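Local coordinates for thiol peroxidase (PDB 1XVQ), which probably reduces hydrogen peroxide and organic hydroperoxides to water and alcohols, drawing on thioredoxin and so protecting the mycobacterial cell from oxidative stress, at residues L17-F27 with I135-L146. Numbering follows the deposited sequence.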
loop_
_atom_site.group_PDB
_atom_site.type_symbol
_atom_site.label_atom_id
_atom_site.label_comp_id
_atom_site.label_asym_id
_atom_site.label_seq_id
_atom_site.Cartn_x
_atom_site.Cartn_y
_atom_site.Cartn_z
ATOM N N LEU A 17 -8.602 -2.127 8.226
ATOM C CA LEU A 17 -7.151 -2.162 8.171
ATOM C C LEU A 17 -6.718 -2.927 9.432
ATOM O O LEU A 17 -7.431 -2.960 10.436
ATOM C CB LEU A 17 -6.609 -0.732 8.216
ATOM C CG LEU A 17 -6.708 0.116 6.946
ATOM C CD1 LEU A 17 -5.589 -0.228 6.009
ATOM C CD2 LEU A 17 -8.068 -0.106 6.275
ATOM N N PRO A 18 -5.529 -3.539 9.409
ATOM C CA PRO A 18 -5.092 -4.282 10.600
ATOM C C PRO A 18 -4.837 -3.346 11.766
ATOM O O PRO A 18 -4.353 -2.229 11.578
ATOM C CB PRO A 18 -3.820 -4.991 10.131
ATOM C CG PRO A 18 -3.297 -4.064 9.060
ATOM C CD PRO A 18 -4.544 -3.613 8.323
ATOM N N ALA A 19 -5.176 -3.798 12.970
ATOM C CA ALA A 19 -5.001 -2.962 14.153
ATOM C C ALA A 19 -3.553 -2.608 14.477
ATOM O O ALA A 19 -2.647 -3.445 14.366
ATOM C CB ALA A 19 -5.650 -3.634 15.378
ATOM N N VAL A 20 -3.352 -1.355 14.862
ATOM C CA VAL A 20 -2.044 -0.858 15.256
ATOM C C VAL A 20 -1.652 -1.576 16.542
ATOM O O VAL A 20 -2.467 -1.689 17.451
ATOM C CB VAL A 20 -2.090 0.665 15.499
ATOM C CG1 VAL A 20 -0.828 1.121 16.261
ATOM C CG2 VAL A 20 -2.182 1.381 14.149
ATOM N N GLY A 21 -0.431 -2.098 16.581
ATOM C CA GLY A 21 0.054 -2.815 17.755
ATOM C C GLY A 21 0.007 -4.331 17.628
ATOM O O GLY A 21 0.650 -5.053 18.407
ATOM N N SER A 22 -0.734 -4.825 16.646
ATOM C CA SER A 22 -0.863 -6.270 16.414
ATOM C C SER A 22 0.034 -6.710 15.270
ATOM O O SER A 22 0.450 -5.890 14.436
ATOM C CB SER A 22 -2.318 -6.619 16.068
ATOM O OG SER A 22 -2.687 -6.088 14.803
ATOM N N PRO A 23 0.351 -8.020 15.205
ATOM C CA PRO A 23 1.210 -8.552 14.140
ATOM C C PRO A 23 0.592 -8.271 12.771
ATOM O O PRO A 23 -0.611 -8.462 12.547
ATOM C CB PRO A 23 1.254 -10.055 14.435
ATOM C CG PRO A 23 0.995 -10.138 15.925
ATOM C CD PRO A 23 -0.076 -9.093 16.127
ATOM N N ALA A 24 1.426 -7.824 11.846
ATOM C CA ALA A 24 0.920 -7.530 10.528
ATOM C C ALA A 24 0.513 -8.835 9.853
ATOM O O ALA A 24 1.205 -9.860 9.946
ATOM C CB ALA A 24 1.976 -6.821 9.705
ATOM N N PRO A 25 -0.631 -8.819 9.168
ATOM C CA PRO A 25 -1.081 -10.033 8.481
ATOM C C PRO A 25 -0.018 -10.506 7.478
ATOM O O PRO A 25 0.655 -9.714 6.816
ATOM C CB PRO A 25 -2.372 -9.583 7.774
ATOM C CG PRO A 25 -2.887 -8.482 8.651
ATOM C CD PRO A 25 -1.591 -7.717 8.997
ATOM N N ALA A 26 0.149 -11.819 7.363
ATOM C CA ALA A 26 1.100 -12.336 6.421
ATOM C C ALA A 26 0.663 -11.982 5.002
ATOM O O ALA A 26 -0.512 -11.733 4.757
ATOM C CB ALA A 26 1.178 -13.868 6.540
ATOM N N PHE A 27 1.608 -11.899 4.088
ATOM C CA PHE A 27 1.198 -11.695 2.696
ATOM C C PHE A 27 2.157 -12.380 1.749
ATOM O O PHE A 27 3.315 -12.653 2.094
ATOM C CB PHE A 27 1.076 -10.199 2.340
ATOM C CG PHE A 27 2.329 -9.412 2.570
ATOM C CD1 PHE A 27 3.391 -9.483 1.675
ATOM C CD2 PHE A 27 2.438 -8.582 3.678
ATOM C CE1 PHE A 27 4.554 -8.733 1.875
ATOM C CE2 PHE A 27 3.591 -7.828 3.884
ATOM C CZ PHE A 27 4.646 -7.898 2.995
ATOM N N ILE A 135 4.739 -1.244 8.915
ATOM C CA ILE A 135 5.021 -2.420 9.741
ATOM C C ILE A 135 6.370 -2.176 10.417
ATOM O O ILE A 135 7.359 -1.894 9.742
ATOM C CB ILE A 135 5.096 -3.700 8.898
ATOM C CG1 ILE A 135 3.785 -3.885 8.129
ATOM C CG2 ILE A 135 5.329 -4.921 9.832
ATOM C CD1 ILE A 135 3.833 -5.002 7.081
ATOM N N GLY A 136 6.381 -2.236 11.743
ATOM C CA GLY A 136 7.612 -2.004 12.481
ATOM C C GLY A 136 8.597 -3.143 12.299
ATOM O O GLY A 136 8.213 -4.234 11.871
ATOM N N ALA A 137 9.868 -2.900 12.616
ATOM C CA ALA A 137 10.886 -3.948 12.477
ATOM C C ALA A 137 10.519 -5.141 13.332
ATOM O O ALA A 137 10.965 -6.264 13.069
ATOM C CB ALA A 137 12.258 -3.409 12.901
ATOM N N ASP A 138 9.716 -4.911 14.368
ATOM C CA ASP A 138 9.321 -6.002 15.245
ATOM C C ASP A 138 8.184 -6.847 14.692
ATOM O O ASP A 138 7.740 -7.795 15.338
ATOM C CB ASP A 138 8.938 -5.478 16.627
ATOM C CG ASP A 138 7.757 -4.523 16.594
ATOM O OD1 ASP A 138 7.172 -4.295 15.505
ATOM O OD2 ASP A 138 7.428 -3.988 17.672
ATOM N N GLY A 139 7.702 -6.486 13.505
ATOM C CA GLY A 139 6.629 -7.229 12.882
ATOM C C GLY A 139 5.212 -6.766 13.160
ATOM O O GLY A 139 4.262 -7.277 12.546
ATOM N N ASN A 140 5.040 -5.819 14.077
ATOM C CA ASN A 140 3.695 -5.334 14.401
ATOM C C ASN A 140 3.317 -4.134 13.565
ATOM O O ASN A 140 4.182 -3.404 13.115
ATOM C CB ASN A 140 3.592 -4.944 15.873
ATOM C CG ASN A 140 3.750 -6.127 16.787
ATOM O OD1 ASN A 140 3.248 -7.210 16.501
ATOM N ND2 ASN A 140 4.451 -5.930 17.895
ATOM N N VAL A 141 2.017 -3.957 13.345
ATOM C CA VAL A 141 1.549 -2.812 12.587
ATOM C C VAL A 141 1.841 -1.586 13.441
ATOM O O VAL A 141 1.463 -1.536 14.593
ATOM C CB VAL A 141 0.036 -2.936 12.320
ATOM C CG1 VAL A 141 -0.503 -1.653 11.689
ATOM C CG2 VAL A 141 -0.214 -4.114 11.337
ATOM N N ALA A 142 2.547 -0.612 12.881
ATOM C CA ALA A 142 2.877 0.593 13.645
ATOM C C ALA A 142 1.977 1.789 13.339
ATOM O O ALA A 142 1.856 2.728 14.157
ATOM C CB ALA A 142 4.324 0.984 13.369
ATOM N N TYR A 143 1.358 1.776 12.164
ATOM C CA TYR A 143 0.527 2.904 11.751
ATOM C C TYR A 143 -0.294 2.552 10.527
ATOM O O TYR A 143 0.181 1.835 9.655
ATOM C CB TYR A 143 1.430 4.098 11.401
ATOM C CG TYR A 143 0.727 5.259 10.705
ATOM C CD1 TYR A 143 0.562 5.279 9.321
ATOM C CD2 TYR A 143 0.232 6.336 11.449
ATOM C CE1 TYR A 143 -0.073 6.345 8.691
ATOM C CE2 TYR A 143 -0.404 7.402 10.835
ATOM C CZ TYR A 143 -0.553 7.400 9.462
ATOM O OH TYR A 143 -1.193 8.457 8.860
ATOM N N THR A 144 -1.530 3.059 10.469
ATOM C CA THR A 144 -2.348 2.842 9.299
ATOM C C THR A 144 -3.144 4.095 8.954
ATOM O O THR A 144 -3.420 4.934 9.808
ATOM C CB THR A 144 -3.404 1.707 9.473
ATOM O OG1 THR A 144 -4.382 2.092 10.461
ATOM C CG2 THR A 144 -2.756 0.426 9.879
ATOM N N GLU A 145 -3.426 4.238 7.670
ATOM C CA GLU A 145 -4.299 5.307 7.207
ATOM C C GLU A 145 -4.980 4.840 5.950
ATOM O O GLU A 145 -4.322 4.548 4.954
ATOM C CB GLU A 145 -3.575 6.622 6.866
ATOM C CG GLU A 145 -4.639 7.680 6.457
ATOM C CD GLU A 145 -4.100 8.920 5.785
ATOM O OE1 GLU A 145 -2.909 8.954 5.407
ATOM O OE2 GLU A 145 -4.899 9.876 5.614
ATOM N N LEU A 146 -6.304 4.749 5.996
ATOM C CA LEU A 146 -7.060 4.408 4.792
ATOM C C LEU A 146 -7.607 5.777 4.436
ATOM O O LEU A 146 -8.445 6.305 5.179
ATOM C CB LEU A 146 -8.227 3.470 5.122
ATOM C CG LEU A 146 -9.287 3.406 4.001
ATOM C CD1 LEU A 146 -8.687 2.769 2.753
ATOM C CD2 LEU A 146 -10.504 2.606 4.479
HETATM O O HOH W 1 -5.621 0.248 11.849
HETATM O O HOH W 2 1.384 -7.477 19.188
#
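Val141 carries this contact, at the start of edge strand 141-146 of the thioredoxin-fold sheet. The irregular segment 17-27 lies against that strand and the hairpin turn that leads from strand 131-135 into it. The carbonyl oxygens at the two ends of the type II turn from Ala19 to Ser22 lie close to the Val141 side chain. Val141 CB meets Ala19 O at 3.4 Å. CG1, anti to the backbone N (chi1 172°), lies about equally near the carbonyl oxygens of Pro18 and Ala19. CG2 is thereby placed against Ser22 O and Ala24 CA, and it also touches Pro18 CG at 3.8 Å. The proline ring and the valine cross at about a right angle.

The Val141 backbone is gripped at both ends. Its N donates to Ser22 O at 2.7 Å, and its O accepts from Gly21 N. Both bonds are nearly straight. Ala24 N adds a third bond, to Gly139 O at 3.0 Å. Pro23 and Asn140 form a single beta bridge here, and their side chains lie alongside each other, pointing the same way. Asn140 OD1 comes close to Pro23 N, which has no hydrogen to give. A water instead donates to both Asn140 OD1 and Gly21 O.

Ala24 CB turns inward to Ile135 CD1 at 3.7 Å. Ile135 CD1 also sits at the edge of the Phe27 ring, near its plane. Tyr115 packs on both Ala24 and Phe27. At the other end, Leu17 CD2 meets Leu146 CB, the two leucines crossing nearly perpendicular, and Leu17 also touches Val133 and Val117. Thr144 CG2 rests on Pro18 O at 3.5 Å, while a water donates to that oxygen and hydrogen-bonds Thr144 OG1 at 2.6 Å.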